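PDB 3P1W: RabGDI protein from Plasmodium falciparum 3D7, which probably binds prenylated Rab GTPases and slows their release of GDP, as Rab GDP-dissociation inhibitors do in vesicle transport. Local coordinates for residues S123-Q129 with F139-V143; N344-I350 with I363-Q369. All coordinates share one frame; numbering follows the deposited sequence.

Interaction 1. Residues S123-Q129 with F139-V143; sequences SYVYQHQ and FIHKV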
loop_
_atom_site.group_PDB
_atom_site.type_symbol
_atom_site.label_atom_id
_atom_site.label_comp_id
_atom_site.label_asym_id
_atom_site.label_seq_id
_atom_site.Cartn_x
_atom_site.Cartn_y
_atom_site.Cartn_z
ATOM N N SER A 123 -8.054 -2.838 -12.776
ATOM C CA SER A 123 -6.721 -2.255 -12.698
ATOM C C SER A 123 -6.500 -1.478 -13.978
ATOM O O SER A 123 -6.672 -2.046 -15.074
ATOM C CB SER A 123 -5.683 -3.365 -12.631
ATOM O OG SER A 123 -6.046 -4.377 -11.705
ATOM N N TYR A 124 -6.133 -0.204 -13.846
ATOM C CA TYR A 124 -5.984 0.729 -14.956
ATOM C C TYR A 124 -4.615 1.374 -14.888
ATOM O O TYR A 124 -4.016 1.528 -13.785
ATOM C CB TYR A 124 -7.075 1.817 -14.943
ATOM C CG TYR A 124 -8.439 1.231 -15.210
ATOM C CD1 TYR A 124 -8.989 1.276 -16.481
ATOM C CD2 TYR A 124 -9.138 0.554 -14.201
ATOM C CE1 TYR A 124 -10.217 0.690 -16.750
ATOM C CE2 TYR A 124 -10.381 -0.061 -14.466
ATOM C CZ TYR A 124 -10.899 -0.001 -15.741
ATOM O OH TYR A 124 -12.128 -0.579 -16.031
ATOM N N VAL A 125 -4.152 1.822 -16.055
ATOM C CA VAL A 125 -2.921 2.570 -16.158
ATOM C C VAL A 125 -3.146 3.791 -17.066
ATOM O O VAL A 125 -3.925 3.731 -18.027
ATOM C CB VAL A 125 -1.777 1.686 -16.659
ATOM C CG1 VAL A 125 -2.060 1.131 -18.100
ATOM C CG2 VAL A 125 -0.417 2.425 -16.577
ATOM N N TYR A 126 -2.463 4.890 -16.751
ATOM C CA TYR A 126 -2.584 6.134 -17.542
ATOM C C TYR A 126 -1.582 6.139 -18.690
ATOM O O TYR A 126 -0.383 5.922 -18.491
ATOM C CB TYR A 126 -2.302 7.285 -16.594
ATOM C CG TYR A 126 -2.587 8.681 -17.065
ATOM C CD1 TYR A 126 -3.593 9.418 -16.474
ATOM C CD2 TYR A 126 -1.769 9.307 -17.998
ATOM C CE1 TYR A 126 -3.814 10.726 -16.829
ATOM C CE2 TYR A 126 -1.981 10.618 -18.352
ATOM C CZ TYR A 126 -3.020 11.312 -17.753
ATOM O OH TYR A 126 -3.261 12.605 -18.097
ATOM N N GLN A 127 -2.092 6.372 -19.902
ATOM C CA GLN A 127 -1.293 6.582 -21.084
ATOM C C GLN A 127 -2.141 7.516 -21.983
ATOM O O GLN A 127 -3.170 7.116 -22.530
ATOM C CB GLN A 127 -0.978 5.256 -21.812
ATOM C CG GLN A 127 -0.015 5.452 -22.986
ATOM C CD GLN A 127 -0.148 4.418 -24.095
ATOM O OE1 GLN A 127 -0.676 4.712 -25.179
ATOM N NE2 GLN A 127 0.346 3.210 -23.841
ATOM N N HIS A 128 -1.737 8.773 -22.052
ATOM C CA HIS A 128 -2.484 9.755 -22.814
ATOM C C HIS A 128 -2.379 9.451 -24.317
ATOM O O HIS A 128 -1.288 9.231 -24.853
ATOM C CB HIS A 128 -1.961 11.137 -22.542
ATOM C CG HIS A 128 -2.766 12.226 -23.186
ATOM N ND1 HIS A 128 -2.192 13.241 -23.913
ATOM C CD2 HIS A 128 -4.103 12.449 -23.219
ATOM C CE1 HIS A 128 -3.137 14.062 -24.345
ATOM N NE2 HIS A 128 -4.304 13.610 -23.923
ATOM N N GLN A 129 -3.532 9.420 -24.963
ATOM C CA GLN A 129 -3.597 9.269 -26.408
ATOM C C GLN A 129 -4.351 10.472 -26.934
ATOM O O GLN A 129 -5.488 10.741 -26.529
ATOM C CB GLN A 129 -4.303 7.967 -26.747
ATOM C CG GLN A 129 -3.525 6.742 -26.218
ATOM C CD GLN A 129 -4.266 5.437 -26.395
ATOM O OE1 GLN A 129 -5.439 5.415 -26.783
ATOM N NE2 GLN A 129 -3.577 4.332 -26.126
ATOM N N PHE A 139 -7.174 8.607 -21.709
ATOM C CA PHE A 139 -6.254 8.800 -20.591
ATOM C C PHE A 139 -5.920 7.521 -19.864
ATOM O O PHE A 139 -4.757 7.296 -19.554
ATOM C CB PHE A 139 -6.808 9.806 -19.598
ATOM C CG PHE A 139 -6.998 11.172 -20.181
ATOM C CD1 PHE A 139 -5.945 12.058 -20.239
ATOM C CD2 PHE A 139 -8.234 11.562 -20.673
ATOM C CE1 PHE A 139 -6.110 13.337 -20.814
ATOM C CE2 PHE A 139 -8.422 12.833 -21.235
ATOM C CZ PHE A 139 -7.350 13.721 -21.299
ATOM N N ILE A 140 -6.922 6.704 -19.574
ATOM C CA ILE A 140 -6.682 5.496 -18.789
ATOM C C ILE A 140 -7.233 4.251 -19.452
ATOM O O ILE A 140 -8.218 4.317 -20.216
ATOM C CB ILE A 140 -7.214 5.637 -17.361
ATOM C CG1 ILE A 140 -8.734 5.829 -17.367
ATOM C CG2 ILE A 140 -6.466 6.788 -16.646
ATOM C CD1 ILE A 140 -9.382 5.972 -15.994
ATOM N N HIS A 141 -6.566 3.130 -19.180
ATOM C CA HIS A 141 -6.774 1.877 -19.889
ATOM C C HIS A 141 -6.626 0.685 -18.936
ATOM O O HIS A 141 -5.844 0.733 -17.995
ATOM C CB HIS A 141 -5.745 1.738 -21.020
ATOM C CG HIS A 141 -5.545 2.989 -21.827
ATOM N ND1 HIS A 141 -6.194 3.223 -23.024
ATOM C CD2 HIS A 141 -4.749 4.066 -21.613
ATOM C CE1 HIS A 141 -5.828 4.402 -23.495
ATOM N NE2 HIS A 141 -4.946 4.934 -22.662
ATOM N N LYS A 142 -7.384 -0.377 -19.194
ATOM C CA LYS A 142 -7.234 -1.621 -18.470
ATOM C C LYS A 142 -5.835 -2.140 -18.646
ATOM O O LYS A 142 -5.277 -2.057 -19.740
ATOM C CB LYS A 142 -8.171 -2.689 -18.996
ATOM C CG LYS A 142 -9.595 -2.541 -18.587
ATOM C CD LYS A 142 -10.415 -3.660 -19.290
ATOM C CE LYS A 142 -11.840 -3.761 -18.771
ATOM N NZ LYS A 142 -12.566 -4.907 -19.449
ATOM N N VAL A 143 -5.266 -2.627 -17.550
ATOM C CA VAL A 143 -3.951 -3.233 -17.557
ATOM C C VAL A 143 -4.094 -4.683 -18.022
ATOM O O VAL A 143 -4.757 -5.472 -17.358
ATOM C CB VAL A 143 -3.320 -3.229 -16.173
ATOM C CG1 VAL A 143 -2.004 -3.984 -16.201
ATOM C CG2 VAL A 143 -3.133 -1.755 -15.674
#
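The imidazole of H141 reaches across to the backbone of Q127: its NE2 donates to Q127 O at 2.8 Å, the acceptor lying in the ring plane and the bond falling on a lone pair of the carbonyl. CG of H141 sits beside its own backbone N and opposite the carbonyl carbon (chi1 -44°), which swings the ring along the partner strand. Q129 crosses the same ring, its CD 3.5 Å from CE1 of H141, with amide and imidazole planes 43° apart. That amide is held at its NE2, which donates to Q127 OE1 in the same strand and to P154 O outside the hairpin. The two segments lie on the arms of an antiparallel beta hairpin, strands 117-129 and 138-142, with V143 just past the second. V125 and H141 form a hydrogen-bonded pair, V125 N giving to H141 O and H141 N to V125 O, while Q127 N bonds to F139 O at 2.8 Å. This last carbonyl also lies over a face of the Y126 ring, displaced toward the rim. Y126 runs alongside F139, bringing its OH 3.5 Å from F139 CD1, and I140 crosses Y126 at about a right angle, its CG2 against CD1. H128, with CG anti to its backbone N, lies beside F139; the two rings are nearly parallel at 22°, yet slid so far apart that they barely overlap, with CD2 of H128 3.3 Å from CE1 of F139. E137 takes the NE2 end of that histidine. At the opposite end, K142 CG lies beside Y124 CE1, the tyrosine OH bonding to N341, while V143 CG2 packs crosswise on V125 CB at 3.8 Å.

Interaction 2. Residues N344-I350 with I363-Q369; sequences NSCQIII and INLVSFQ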
loop_
_atom_site.group_PDB
_atom_site.type_symbol
_atom_site.label_atom_id
_atom_site.label_comp_id
_atom_site.label_asym_id
_atom_site.label_seq_id
_atom_site.Cartn_x
_atom_site.Cartn_y
_atom_site.Cartn_z
ATOM N N ASN A 344 -16.919 -0.780 -9.448
ATOM C CA ASN A 344 -17.272 -0.398 -8.069
ATOM C C ASN A 344 -16.042 -0.291 -7.177
ATOM O O ASN A 344 -16.119 0.198 -6.039
ATOM C CB ASN A 344 -18.272 -1.393 -7.485
ATOM C CG ASN A 344 -19.632 -1.275 -8.117
ATOM O OD1 ASN A 344 -20.122 -0.172 -8.331
ATOM N ND2 ASN A 344 -20.245 -2.402 -8.435
ATOM N N SER A 345 -14.928 -0.793 -7.688
ATOM C CA SER A 345 -13.639 -0.584 -7.095
ATOM C C SER A 345 -12.583 -0.673 -8.200
ATOM O O SER A 345 -12.705 -1.462 -9.159
ATOM C CB SER A 345 -13.381 -1.604 -5.990
ATOM O OG SER A 345 -13.578 -2.926 -6.466
ATOM N N CYS A 346 -11.562 0.164 -8.115
ATOM C CA CYS A 346 -10.476 0.083 -9.079
ATOM C C CYS A 346 -9.237 0.807 -8.574
ATOM O O CYS A 346 -9.292 1.544 -7.593
ATOM C CB CYS A 346 -10.891 0.613 -10.486
ATOM S SG CYS A 346 -11.235 2.342 -10.610
ATOM N N GLN A 347 -8.118 0.504 -9.225
ATOM C CA GLN A 347 -6.815 1.130 -9.015
ATOM C C GLN A 347 -6.361 1.733 -10.354
ATOM O O GLN A 347 -6.484 1.078 -11.416
ATOM C CB GLN A 347 -5.792 0.087 -8.566
ATOM C CG GLN A 347 -4.359 0.636 -8.314
ATOM C CD GLN A 347 -3.439 -0.415 -7.691
ATOM O OE1 GLN A 347 -2.568 -0.110 -6.870
ATOM N NE2 GLN A 347 -3.658 -1.658 -8.057
ATOM N N ILE A 348 -5.877 2.968 -10.314
ATOM C CA ILE A 348 -5.280 3.629 -11.456
ATOM C C ILE A 348 -3.864 4.017 -11.107
ATOM O O ILE A 348 -3.636 4.706 -10.116
ATOM C CB ILE A 348 -6.059 4.905 -11.871
ATOM C CG1 ILE A 348 -7.534 4.604 -12.191
ATOM C CG2 ILE A 348 -5.394 5.615 -13.052
ATOM C CD1 ILE A 348 -8.408 5.862 -12.226
ATOM N N ILE A 349 -2.919 3.499 -11.866
ATOM C CA ILE A 349 -1.523 3.803 -11.719
ATOM C C ILE A 349 -1.148 4.814 -12.795
ATOM O O ILE A 349 -1.337 4.557 -14.002
ATOM C CB ILE A 349 -0.669 2.530 -11.796
ATOM C CG1 ILE A 349 -1.001 1.626 -10.601
ATOM C CG2 ILE A 349 0.856 2.871 -11.849
ATOM C CD1 ILE A 349 -0.416 0.214 -10.642
ATOM N N ILE A 350 -0.594 5.941 -12.364
ATOM C CA ILE A 350 -0.148 6.984 -13.310
ATOM C C ILE A 350 1.386 7.067 -13.350
ATOM O O ILE A 350 2.018 7.616 -12.421
ATOM C CB ILE A 350 -0.734 8.352 -12.980
ATOM C CG1 ILE A 350 -2.261 8.284 -12.804
ATOM C CG2 ILE A 350 -0.290 9.385 -14.107
ATOM C CD1 ILE A 350 -2.914 9.606 -12.340
ATOM N N ILE A 363 -4.463 6.366 -7.873
ATOM C CA ILE A 363 -5.854 6.607 -7.502
ATOM C C ILE A 363 -6.513 5.272 -7.170
ATOM O O ILE A 363 -6.498 4.354 -8.002
ATOM C CB ILE A 363 -6.670 7.289 -8.603
ATOM C CG1 ILE A 363 -5.937 8.496 -9.175
ATOM C CG2 ILE A 363 -8.079 7.597 -8.101
ATOM C CD1 ILE A 363 -6.657 9.238 -10.348
ATOM N N ASN A 364 -7.052 5.151 -5.955
ATOM C CA ASN A 364 -7.898 4.008 -5.596
ATOM C C ASN A 364 -9.345 4.426 -5.522
ATOM O O ASN A 364 -9.639 5.543 -5.144
ATOM C CB ASN A 364 -7.456 3.405 -4.287
ATOM C CG ASN A 364 -6.266 2.506 -4.466
ATOM O OD1 ASN A 364 -5.918 2.139 -5.606
ATOM N ND2 ASN A 364 -5.623 2.142 -3.369
ATOM N N LEU A 365 -10.243 3.526 -5.907
ATOM C CA LEU A 365 -11.660 3.808 -5.899
ATOM C C LEU A 365 -12.324 2.651 -5.153
ATOM O O LEU A 365 -12.064 1.481 -5.482
ATOM C CB LEU A 365 -12.184 3.916 -7.347
ATOM C CG LEU A 365 -13.650 4.159 -7.666
ATOM C CD1 LEU A 365 -14.539 2.951 -7.384
ATOM C CD2 LEU A 365 -14.212 5.418 -6.979
ATOM N N VAL A 366 -13.157 3.002 -4.160
ATOM C CA VAL A 366 -13.967 2.060 -3.421
ATOM C C VAL A 366 -15.355 2.618 -3.160
ATOM O O VAL A 366 -15.605 3.814 -3.313
ATOM C CB VAL A 366 -13.273 1.657 -2.115
ATOM C CG1 VAL A 366 -12.069 0.726 -2.406
ATOM C CG2 VAL A 366 -12.837 2.906 -1.366
ATOM N N SER A 367 -16.281 1.733 -2.806
ATOM C CA SER A 367 -17.684 2.121 -2.762
ATOM C C SER A 367 -18.478 1.197 -1.852
ATOM O O SER A 367 -17.912 0.533 -0.981
ATOM C CB SER A 367 -18.250 2.101 -4.200
ATOM O OG SER A 367 -18.250 0.785 -4.728
ATOM N N PHE A 368 -19.798 1.170 -2.051
ATOM C CA PHE A 368 -20.675 0.263 -1.332
ATOM C C PHE A 368 -20.267 -1.206 -1.499
ATOM O O PHE A 368 -20.486 -2.010 -0.589
ATOM C CB PHE A 368 -22.104 0.463 -1.803
ATOM C CG PHE A 368 -23.095 -0.461 -1.147
ATOM C CD1 PHE A 368 -23.449 -0.282 0.190
ATOM C CD2 PHE A 368 -23.670 -1.509 -1.862
ATOM C CE1 PHE A 368 -24.370 -1.132 0.798
ATOM C CE2 PHE A 368 -24.584 -2.366 -1.256
ATOM C CZ PHE A 368 -24.936 -2.178 0.068
ATOM N N GLN A 369 -19.667 -1.557 -2.636
ATOM C CA GLN A 369 -19.176 -2.934 -2.846
ATOM C C GLN A 369 -18.332 -3.430 -1.672
ATOM O O GLN A 369 -18.530 -4.551 -1.191
ATOM C CB GLN A 369 -18.381 -3.043 -4.161
ATOM C CG GLN A 369 -17.773 -4.429 -4.424
ATOM C CD GLN A 369 -16.458 -4.398 -5.197
ATOM O OE1 GLN A 369 -16.047 -3.366 -5.725
ATOM N NE2 GLN A 369 -15.780 -5.554 -5.244
HETATM O O HOH W 1 -15.718 -1.032 -3.322
HETATM O O HOH W 2 -21.322 1.042 -5.798
#
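The hydroxyl of S345 donates a hydrogen bond to Q369 OE1, OG to OE1 2.6 Å, the donor tilted 15° from the plane of the amide carbonyl. Q369 gets there through a chain bent at chi2 (-148°), and the other half of its amide is used as well, NE2 donating to V119 O. S345 OG is also bonded to E121 N, so the hydroxyl both gives and receives. One residue earlier, the carbonyl of N344 takes the hydroxyl of S367, OG to O 2.6 Å, in the carbonyl plane on a lone pair, and a second hydrogen bond from a water, whose oxygen accepts one from S367 N at 2.9 Å. The water thus bridges the two backbones beside the direct S367 OG to N344 O bond. Further in, the segments form an antiparallel beta hairpin, strands 346-350 and 361-367, with both backbone bonds made in each of two hydrogen-bonded pairs: C346 with L365, and I348 with I363. On the face carrying those four residues the contact is apolar, C346 SG resting 3.7 Å from L365 CB and I348 CB 4.1 Å from I363 CB. Q347 and N364 lie side by side on the other face, their amide planes 57° apart, without bonding each other. Q347 OE1 accepts from S437 OG, and N364 ND2 serves both S437 O and P93 O. N364 OD1, by contrast, is buried against Q347 CG at 3.5 Å and has no polar partner in the model.

Strand 117-129 comes first along the chain and turns back into strand 138-142, so interaction 1 closes a short loop with nine residues between its segments. About two hundred residues later strand 346-350 opens a second hairpin, which interaction 2 closes after twelve intervening residues. The hairpins follow in series, neither enclosing the other, and their centres lie 13 Å apart. They meet through parallel strands 117-129 and 346-350, where Y124 N to Q347 O (2.8 Å) and Y124 O to I349 N (3.0 Å) are probable hydrogen bonds. One mixed sheet results, with strand 361-367 passing the pairing on to strand 378-385.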